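Local coordinates for protein O-methyltransferase, putative (Bacillus cereus, PDB 3DUW) that probably transfers methyl groups from S-adenosyl-L-methionine to hydroxyl oxygens of an acceptor and binds the coproduct S-adenosyl-L-homocysteine, at residues A[78-81]-A[85-88]; A[121-126]-A[154-159]. All coordinates share one frame; numbering follows the deposited sequence.

Contact 1: A[78-81]-A[85-88]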
# COMPACT_ATOMS: atom_id res chain seq x y z
N ARG A 78 -7.51 -15.46 -0.96
CA ARG A 78 -8.61 -15.09 -0.09
C ARG A 78 -9.19 -13.72 -0.41
O ARG A 78 -10.23 -13.33 0.13
CB ARG A 78 -8.16 -15.16 1.37
CG ARG A 78 -8.02 -16.58 1.88
CD ARG A 78 -7.51 -16.62 3.30
NE ARG A 78 -7.62 -17.96 3.86
CZ ARG A 78 -7.22 -18.30 5.08
NH1 ARG A 78 -6.66 -17.39 5.86
NH2 ARG A 78 -7.37 -19.54 5.51
N GLY A 79 -8.51 -12.98 -1.29
CA GLY A 79 -9.00 -11.67 -1.68
C GLY A 79 -9.94 -11.75 -2.87
O GLY A 79 -10.59 -10.77 -3.23
N LEU A 80 -10.02 -12.93 -3.49
CA LEU A 80 -10.88 -13.16 -4.65
C LEU A 80 -12.33 -13.42 -4.22
O LEU A 80 -12.59 -13.70 -3.05
CB LEU A 80 -10.38 -14.37 -5.45
CG LEU A 80 -8.95 -14.33 -5.98
CD1 LEU A 80 -8.57 -15.70 -6.50
CD2 LEU A 80 -8.82 -13.28 -7.07
N SER A 81 -13.26 -13.34 -5.17
CA SER A 81 -14.68 -13.55 -4.87
C SER A 81 -15.42 -14.52 -5.80
O SER A 81 -15.63 -15.69 -5.47
CB SER A 81 -15.42 -12.21 -4.85
OG SER A 81 -15.36 -11.57 -6.11
N ARG A 85 -9.23 -16.52 -9.86
CA ARG A 85 -8.20 -17.54 -9.85
C ARG A 85 -6.81 -16.97 -9.64
O ARG A 85 -6.56 -15.79 -9.88
CB ARG A 85 -8.22 -18.34 -11.15
CG ARG A 85 -8.01 -17.51 -12.41
CD ARG A 85 -7.95 -18.40 -13.65
NE ARG A 85 -7.77 -17.63 -14.88
CZ ARG A 85 -7.66 -18.18 -16.09
NH1 ARG A 85 -7.70 -19.50 -16.23
NH2 ARG A 85 -7.50 -17.41 -17.16
N VAL A 86 -5.91 -17.83 -9.17
CA VAL A 86 -4.52 -17.48 -8.94
C VAL A 86 -3.66 -18.52 -9.63
O VAL A 86 -3.92 -19.72 -9.52
CB VAL A 86 -4.14 -17.51 -7.44
CG1 VAL A 86 -2.66 -17.15 -7.28
CG2 VAL A 86 -5.01 -16.55 -6.65
N VAL A 87 -2.65 -18.06 -10.36
CA VAL A 87 -1.70 -18.94 -11.02
C VAL A 87 -0.38 -18.53 -10.39
O VAL A 87 0.02 -17.37 -10.51
CB VAL A 87 -1.65 -18.70 -12.54
CG1 VAL A 87 -0.56 -19.57 -13.15
CG2 VAL A 87 -3.00 -19.03 -13.17
N THR A 88 0.29 -19.46 -9.72
CA THR A 88 1.55 -19.15 -9.07
C THR A 88 2.67 -20.05 -9.60
O THR A 88 2.47 -21.25 -9.84
CB THR A 88 1.41 -19.25 -7.53
OG1 THR A 88 2.63 -18.84 -6.91
CG2 THR A 88 1.05 -20.67 -7.10
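R85 meets L80 through its backbone and not through its long side chain: the methyl carbon CD1 of L80 lies 3.5 Å from R85 N, at the point where strand 85-90 begins. This is van der Waals contact of a methyl with the main chain, and the CA atoms of L80 and R85 are 7.3 Å apart. The CB of R85 points away from residues 78-81, and its side chain runs to the other face of the sheet, where it touches Y131 and E132.

One step along the strand, V86 turns its side chain back to the face that L80 covers. Its CG2 sits beside the backbone N, anti to the carbonyl carbon, and this branch comes within 3.7 Å of L80 CD1. The leucine makes both contacts with the same methyl because CD1 continues the chain away from CA (chi2 170°), whereas CD2 stays farther off, about 5.0 Å from V86 CG2. The pair meets at an oblique angle, one methyl against another, in a buried apolar layer that I62 and V112 of the flanking strands and A77 of helix 71-77 also help to build.

A leucine in the loop after helix 71-77 thus packs on the beginning of the strand that follows. Strand 61-65, helix 71-77 and strand 85-90 form a beta-alpha-beta crossover, the repeating element of the Rossmann-like class I methyltransferase fold.

Contact 2: A[121-126]-A[154-159]; sequences DSLQQI and LKLSRP
The CA atoms of L123 and L156 approach to 8.8 Å, the shortest such spacing here, where helix 119-128 passes the end of helix 146-155 and L156 is the first residue to leave helical backbone angles. These are two consecutive helices of the Rossmann-like alpha/beta fold, joined through strand 136-139. One side chain just past the second helix meets two on the first. L156 is extended beyond CB (chi2 175°), which carries CD1 out to the neighbouring helix; there it lies 3.9 Å from L123 CD2 and, more loosely, 4.3 Å from I126 CG2. L123 CD2 and I126 CG2, from residues three apart on their helix, approach L156 CD1 from directions about a right angle apart. The CB of I126 points toward the partner segment, but in L123 it is the CD2 branch that closes the distance. Both also rest on L89 of strand 85-90, and L123 touches Y149 and W152 of helix 146-155. The turn bearing L156 is tied back to its helix by S157: OG donates to L154 O at 2.7 Å, tilted 29° from the carbonyl plane, while S157 N reaches the same oxygen at 3.3 Å from the same face.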
# COMPACT_ATOMS: atom_id res chain seq x y z
N ASP A 121 10.17 -20.12 -18.09
CA ASP A 121 9.63 -21.18 -18.96
C ASP A 121 8.12 -21.24 -18.84
O ASP A 121 7.41 -21.35 -19.84
CB ASP A 121 10.21 -22.55 -18.60
CG ASP A 121 11.67 -22.67 -18.96
OD1 ASP A 121 12.05 -22.24 -20.07
OD2 ASP A 121 12.45 -23.22 -18.15
N SER A 122 7.62 -21.16 -17.61
CA SER A 122 6.18 -21.22 -17.37
C SER A 122 5.45 -20.02 -17.95
O SER A 122 4.32 -20.14 -18.42
CB SER A 122 5.90 -21.33 -15.87
OG SER A 122 6.38 -22.56 -15.35
N LEU A 123 6.08 -18.85 -17.91
CA LEU A 123 5.45 -17.64 -18.43
C LEU A 123 5.21 -17.76 -19.93
O LEU A 123 4.19 -17.31 -20.45
CB LEU A 123 6.31 -16.41 -18.10
CG LEU A 123 6.28 -16.05 -16.60
CD1 LEU A 123 7.44 -15.14 -16.25
CD2 LEU A 123 4.95 -15.40 -16.27
N GLN A 124 6.16 -18.38 -20.64
CA GLN A 124 6.03 -18.57 -22.08
C GLN A 124 4.88 -19.54 -22.34
O GLN A 124 4.11 -19.35 -23.29
CB GLN A 124 7.33 -19.14 -22.65
CG GLN A 124 7.32 -19.32 -24.16
CD GLN A 124 6.96 -18.05 -24.90
OE1 GLN A 124 5.79 -17.79 -25.18
NE2 GLN A 124 7.97 -17.24 -25.21
N GLN A 125 4.76 -20.56 -21.50
CA GLN A 125 3.70 -21.55 -21.64
C GLN A 125 2.34 -20.89 -21.41
O GLN A 125 1.38 -21.15 -22.12
CB GLN A 125 3.89 -22.69 -20.63
CG GLN A 125 5.10 -23.56 -20.90
CD GLN A 125 5.30 -24.63 -19.84
OE1 GLN A 125 4.39 -25.40 -19.56
NE2 GLN A 125 6.49 -24.67 -19.26
N ILE A 126 2.28 -20.03 -20.40
CA ILE A 126 1.04 -19.33 -20.07
C ILE A 126 0.57 -18.49 -21.25
O ILE A 126 -0.62 -18.43 -21.55
CB ILE A 126 1.23 -18.44 -18.81
CG1 ILE A 126 1.38 -19.34 -17.58
CG2 ILE A 126 0.06 -17.48 -18.65
CD1 ILE A 126 1.77 -18.62 -16.32
N LEU A 154 4.09 -7.10 -17.96
CA LEU A 154 3.52 -6.12 -18.87
C LEU A 154 2.85 -6.83 -20.04
O LEU A 154 1.75 -6.47 -20.46
CB LEU A 154 4.61 -5.19 -19.40
CG LEU A 154 4.41 -3.68 -19.27
CD1 LEU A 154 5.41 -2.98 -20.18
CD2 LEU A 154 2.99 -3.30 -19.64
N LYS A 155 3.54 -7.83 -20.57
CA LYS A 155 3.06 -8.61 -21.71
C LYS A 155 1.75 -9.34 -21.41
O LYS A 155 0.88 -9.44 -22.27
CB LYS A 155 4.14 -9.61 -22.12
CG LYS A 155 3.93 -10.28 -23.47
CD LYS A 155 5.15 -11.13 -23.83
CE LYS A 155 5.07 -11.65 -25.26
NZ LYS A 155 6.28 -12.42 -25.64
N LEU A 156 1.62 -9.84 -20.18
CA LEU A 156 0.43 -10.58 -19.78
C LEU A 156 -0.59 -9.75 -19.01
O LEU A 156 -1.52 -10.30 -18.41
CB LEU A 156 0.85 -11.79 -18.94
CG LEU A 156 1.85 -12.73 -19.62
CD1 LEU A 156 2.28 -13.82 -18.66
CD2 LEU A 156 1.22 -13.32 -20.87
N SER A 157 -0.43 -8.44 -19.05
CA SER A 157 -1.34 -7.54 -18.33
C SER A 157 -2.45 -6.96 -19.20
O SER A 157 -2.58 -7.30 -20.38
CB SER A 157 -0.53 -6.38 -17.74
OG SER A 157 -0.05 -5.52 -18.76
N ARG A 158 -3.24 -6.09 -18.58
CA ARG A 158 -4.33 -5.38 -19.25
C ARG A 158 -4.30 -3.98 -18.65
O ARG A 158 -3.73 -3.78 -17.58
CB ARG A 158 -5.69 -6.04 -18.97
CG ARG A 158 -6.18 -5.94 -17.53
CD ARG A 158 -7.65 -6.34 -17.40
NE ARG A 158 -8.14 -6.31 -16.02
CZ ARG A 158 -8.22 -5.22 -15.26
NH1 ARG A 158 -7.84 -4.05 -15.74
NH2 ARG A 158 -8.69 -5.31 -14.03
N PRO A 159 -4.90 -2.99 -19.32
CA PRO A 159 -4.88 -1.65 -18.74
C PRO A 159 -5.53 -1.72 -17.36
O PRO A 159 -6.62 -2.26 -17.22
CB PRO A 159 -5.69 -0.83 -19.74
CG PRO A 159 -5.38 -1.51 -21.04
CD PRO A 159 -5.48 -2.97 -20.68

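How the contacts relate
Contacts 1 and 2 illustrate how one strand of an alpha/beta fold, 85-90, next to the edge strand 112-116, packs on both faces. Within 85-88, V86 looks toward the helix 71-77 side, where contact 1 lies, whereas V87 looks toward the other, where its CG1 meets I126 CD1 of contact 2 at 4.0 Å. The contact centres are about 16 Å apart, and the segments of contact 1 both come earlier in the chain than those of contact 2. Contact 2 lies somewhat nearer the cofactor: the side chain of L123 is about 8 Å from bound S-adenosyl-L-homocysteine and about 4 Å from the side chains of the binding residues A119 and Y149, while that of V86 is about 10 Å from the ligand.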